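Local coordinates for protein L-threonine dehydrogenase (Flavobacterium frigidimaris, PDB 2YY7) that binds NAD and, as a member of the epimerase-like short-chain dehydrogenases, probably oxidises L-threonine at its 3-hydroxyl, at residues K228-V231 with E232-K235; F298-E301 with S302-K305. One frame throughout, in Å; residues are numbered along the deposited sequence.

Contact 1: residues K228-V231 with E232-K235; sequences KAPV and EKIK
Pro230 and Lys233 meet on one flank of a short 3-10 turn, where the proline ring lies against the aliphatic stem of the lysine. The tight spot is Pro230 CG against Lys233 CD at 3.5 Å, closer than usual for two carbons. Lys233 sets CG beside its own backbone N (chi1 -80°) and is extended from there on, which carries CG, CD and CE past the ring. The exposed Glu232 also comes close: its chain bends at chi2 (-88°) and folds back, bringing OE1 to 3.1 Å from Pro230 CB while OE2 approaches Val231 CG1. Beneath this packing the backbone closes the turn: Lys233 N donates to Pro230 O over 2.9 Å, and Ile234 N to Val231 O over 3.1 Å, both donors standing well above the carbonyl planes. The looser, solvent side has a weak bond from Lys235 NZ to Glu232 O and, at the other end of the turn, a water that donates to Val231 O and Ile234 O, bridging them. The turn comes two extended residues, Ala229 and Pro230, after helix 216-228 and leads toward strand 240-241; Ala229 O accepts from Arg166 NH1 of strand 164-174, where buried Ile234 and the more exposed Val231 both touch Arg166, and Val231 also touches Asp164.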
loop_
_atom_site.group_PDB
_atom_site.type_symbol
_atom_site.label_atom_id
_atom_site.label_comp_id
_atom_site.label_asym_id
_atom_site.label_seq_id
_atom_site.Cartn_x
_atom_site.Cartn_y
_atom_site.Cartn_z
ATOM N N LYS A 228 1.125 15.086 22.042
ATOM C CA LYS A 228 1.831 15.890 23.045
ATOM C C LYS A 228 3.045 15.167 23.628
ATOM O O LYS A 228 3.878 15.780 24.292
ATOM C CB LYS A 228 0.894 16.287 24.188
ATOM C CG LYS A 228 0.457 15.126 25.061
ATOM C CD LYS A 228 -0.104 15.603 26.398
ATOM C CE LYS A 228 -1.311 16.510 26.222
ATOM N NZ LYS A 228 -1.895 16.898 27.541
ATOM N N ALA A 229 3.148 13.866 23.382
ATOM C CA ALA A 229 4.265 13.090 23.904
ATOM C C ALA A 229 5.601 13.510 23.299
ATOM O O ALA A 229 5.661 13.987 22.163
ATOM C CB ALA A 229 4.031 11.607 23.651
ATOM N N PRO A 230 6.694 13.361 24.063
ATOM C CA PRO A 230 8.010 13.733 23.541
ATOM C C PRO A 230 8.333 12.879 22.311
ATOM O O PRO A 230 7.979 11.699 22.251
ATOM C CB PRO A 230 8.947 13.469 24.725
ATOM C CG PRO A 230 8.218 12.441 25.537
ATOM C CD PRO A 230 6.789 12.919 25.465
ATOM N N VAL A 231 8.995 13.482 21.333
ATOM C CA VAL A 231 9.325 12.793 20.094
ATOM C C VAL A 231 10.049 11.459 20.261
ATOM O O VAL A 231 9.791 10.518 19.507
ATOM C CB VAL A 231 10.165 13.701 19.159
ATOM C CG1 VAL A 231 11.569 13.890 19.724
ATOM C CG2 VAL A 231 10.217 13.101 17.765
ATOM N N GLU A 232 10.943 11.363 21.243
ATOM C CA GLU A 232 11.685 10.120 21.446
ATOM C C GLU A 232 10.818 8.950 21.908
ATOM O O GLU A 232 11.278 7.810 21.930
ATOM C CB GLU A 232 12.838 10.322 22.439
ATOM C CG GLU A 232 12.416 10.680 23.851
ATOM C CD GLU A 232 12.260 12.176 24.065
ATOM O OE1 GLU A 232 11.921 12.570 25.201
ATOM O OE2 GLU A 232 12.478 12.957 23.111
ATOM N N LYS A 233 9.570 9.226 22.274
ATOM C CA LYS A 233 8.668 8.169 22.718
ATOM C C LYS A 233 7.878 7.572 21.563
ATOM O O LYS A 233 7.271 6.513 21.707
ATOM C CB LYS A 233 7.700 8.687 23.785
ATOM C CG LYS A 233 8.316 8.770 25.176
ATOM C CD LYS A 233 7.271 9.143 26.213
ATOM C CE LYS A 233 7.870 9.217 27.608
ATOM N NZ LYS A 233 6.855 9.665 28.609
ATOM N N ILE A 234 7.884 8.257 20.424
ATOM C CA ILE A 234 7.183 7.776 19.238
ATOM C C ILE A 234 8.165 6.866 18.509
ATOM O O ILE A 234 9.025 7.335 17.771
ATOM C CB ILE A 234 6.779 8.949 18.317
ATOM C CG1 ILE A 234 5.956 9.972 19.108
ATOM C CG2 ILE A 234 5.988 8.429 17.118
ATOM C CD1 ILE A 234 4.700 9.406 19.757
ATOM N N LYS A 235 8.038 5.562 18.724
ATOM C CA LYS A 235 8.948 4.603 18.116
ATOM C C LYS A 235 8.454 3.970 16.818
ATOM O O LYS A 235 9.243 3.408 16.059
ATOM C CB LYS A 235 9.289 3.517 19.138
ATOM C CG LYS A 235 9.886 4.085 20.430
ATOM C CD LYS A 235 10.317 2.988 21.383
ATOM C CE LYS A 235 10.825 3.573 22.695
ATOM N NZ LYS A 235 11.941 4.536 22.483
HETATM O O HOH W 1 10.155 10.072 16.936
#

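Contact 2: residues F298-E301 with S302-K305; sequences FDLE and SMTK
Ser302 is gripped by Asp299, the N-cap of the C-terminal helix 300-311, in a capping bond at the first turn. Asp299 OD2 takes Ser302 N over 2.9 Å with an almost straight N-H (171°), nearly in line with the C-O bond, and also accepts from Ser302 OG at 2.7 Å, which arrives from above the carboxylate plane. The aspartate can do this because CG sits between its backbone N and carbonyl carbon (chi1 57°), turning the carboxylate back over the helix start. With an alanine here instead, Ser302 N would probably lose its capping acceptor and Ser302 OG its carboxylate partner. The same hydroxyl lies obliquely to the Phe298 ring, 3.6 Å from CD2, while Met303 N stands at the ring edge, near its plane. Phe298 also packs edge-to-face with Tyr215, and its N bonds to Asp218 OD1. Glu301, its CG anti to the backbone N, keeps CB and CG close to Ser302 N, and Glu301 O accepts from Lys305 N at 3.2 Å. Leu300 turns its CD1 to Met303 CE, 4.0 Å away, and lies alongside Thr304; beyond them are Phe247 of strand 245-247 and Glu255 of helix 249-257. Leu300 O is held twice, by Thr304 N at 3.0 Å and Thr304 OG1 at 2.8 Å, the two donors reaching it from opposite faces of the carbonyl plane.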
loop_
_atom_site.group_PDB
_atom_site.type_symbol
_atom_site.label_atom_id
_atom_site.label_comp_id
_atom_site.label_asym_id
_atom_site.label_seq_id
_atom_site.Cartn_x
_atom_site.Cartn_y
_atom_site.Cartn_z
ATOM N N PHE A 298 -13.058 3.757 28.861
ATOM C CA PHE A 298 -14.412 3.218 28.710
ATOM C C PHE A 298 -14.510 1.785 28.193
ATOM O O PHE A 298 -13.802 1.402 27.265
ATOM C CB PHE A 298 -15.245 4.098 27.770
ATOM C CG PHE A 298 -15.531 5.473 28.305
ATOM C CD1 PHE A 298 -14.591 6.490 28.193
ATOM C CD2 PHE A 298 -16.746 5.749 28.922
ATOM C CE1 PHE A 298 -14.860 7.768 28.691
ATOM C CE2 PHE A 298 -17.023 7.024 29.423
ATOM C CZ PHE A 298 -16.078 8.032 29.306
ATOM N N ASP A 299 -15.394 0.998 28.804
ATOM C CA ASP A 299 -15.639 -0.360 28.342
ATOM C C ASP A 299 -17.082 -0.328 27.848
ATOM O O ASP A 299 -17.717 0.725 27.895
ATOM C CB ASP A 299 -15.448 -1.394 29.465
ATOM C CG ASP A 299 -16.333 -1.135 30.676
ATOM O OD1 ASP A 299 -16.197 -1.889 31.661
ATOM O OD2 ASP A 299 -17.150 -0.195 30.655
ATOM N N LEU A 300 -17.605 -1.454 27.373
ATOM C CA LEU A 300 -18.973 -1.488 26.859
ATOM C C LEU A 300 -20.027 -0.905 27.810
ATOM O O LEU A 300 -20.866 -0.105 27.394
ATOM C CB LEU A 300 -19.359 -2.919 26.479
ATOM C CG LEU A 300 -20.781 -3.084 25.936
ATOM C CD1 LEU A 300 -21.010 -2.108 24.777
ATOM C CD2 LEU A 300 -20.995 -4.525 25.484
ATOM N N GLU A 301 -19.980 -1.305 29.077
ATOM C CA GLU A 301 -20.930 -0.823 30.075
ATOM C C GLU A 301 -20.878 0.686 30.331
ATOM O O GLU A 301 -21.915 1.349 30.342
ATOM C CB GLU A 301 -20.728 -1.571 31.402
ATOM C CG GLU A 301 -21.481 -0.959 32.586
ATOM C CD GLU A 301 -21.340 -1.771 33.865
ATOM O OE1 GLU A 301 -20.210 -2.196 34.191
ATOM O OE2 GLU A 301 -22.362 -1.974 34.554
ATOM N N SER A 302 -19.685 1.234 30.548
ATOM C CA SER A 302 -19.568 2.668 30.807
ATOM C C SER A 302 -19.867 3.513 29.569
ATOM O O SER A 302 -20.369 4.633 29.681
ATOM C CB SER A 302 -18.177 3.014 31.364
ATOM O OG SER A 302 -17.140 2.534 30.529
ATOM N N MET A 303 -19.561 2.990 28.388
ATOM C CA MET A 303 -19.847 3.738 27.173
ATOM C C MET A 303 -21.346 3.770 26.910
ATOM O O MET A 303 -21.896 4.807 26.539
ATOM C CB MET A 303 -19.150 3.121 25.964
ATOM C CG MET A 303 -19.651 3.703 24.657
ATOM S SD MET A 303 -18.942 2.937 23.222
ATOM C CE MET A 303 -19.907 1.399 23.157
ATOM N N THR A 304 -22.005 2.630 27.090
ATOM C CA THR A 304 -23.443 2.545 26.867
ATOM C C THR A 304 -24.171 3.523 27.786
ATOM O O THR A 304 -25.088 4.223 27.363
ATOM C CB THR A 304 -23.971 1.115 27.124
ATOM O OG1 THR A 304 -23.388 0.214 26.174
ATOM C CG2 THR A 304 -25.490 1.074 26.981
ATOM N N LYS A 305 -23.753 3.570 29.046
ATOM C CA LYS A 305 -24.371 4.467 30.012
ATOM C C LYS A 305 -24.216 5.914 29.559
ATOM O O LYS A 305 -25.192 6.666 29.503
ATOM C CB LYS A 305 -23.723 4.292 31.391
ATOM C CG LYS A 305 -24.265 5.231 32.455
ATOM C CD LYS A 305 -23.504 5.071 33.765
ATOM C CE LYS A 305 -24.075 5.975 34.846
ATOM N NZ LYS A 305 -23.249 5.950 36.087
#

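Overall arrangement
Contact 1 (228-235) closes well before contact 2 (298-305) opens along the chain; their centres lie 29 Å apart and their nearest atoms about 16 Å, with no touch. Helix 216-228 relates them: contact 1 follows its C-terminal end, whereas Asp218 near its start bonds to Phe298 of contact 2. Both also border the Rossmann-type sheet, contact 1 at strand 164-174 and contact 2 at strand 245-247, which pairs with 211-215. Contact 1 is thus part of the surface of the nucleotide-binding sheet region, away from the annotated sites. Contact 2 starts the final helix, packed on strand 245-247 and helix 249-257, with the Met303 side chain about 11 Å from the bound NAD, so not in contact with it.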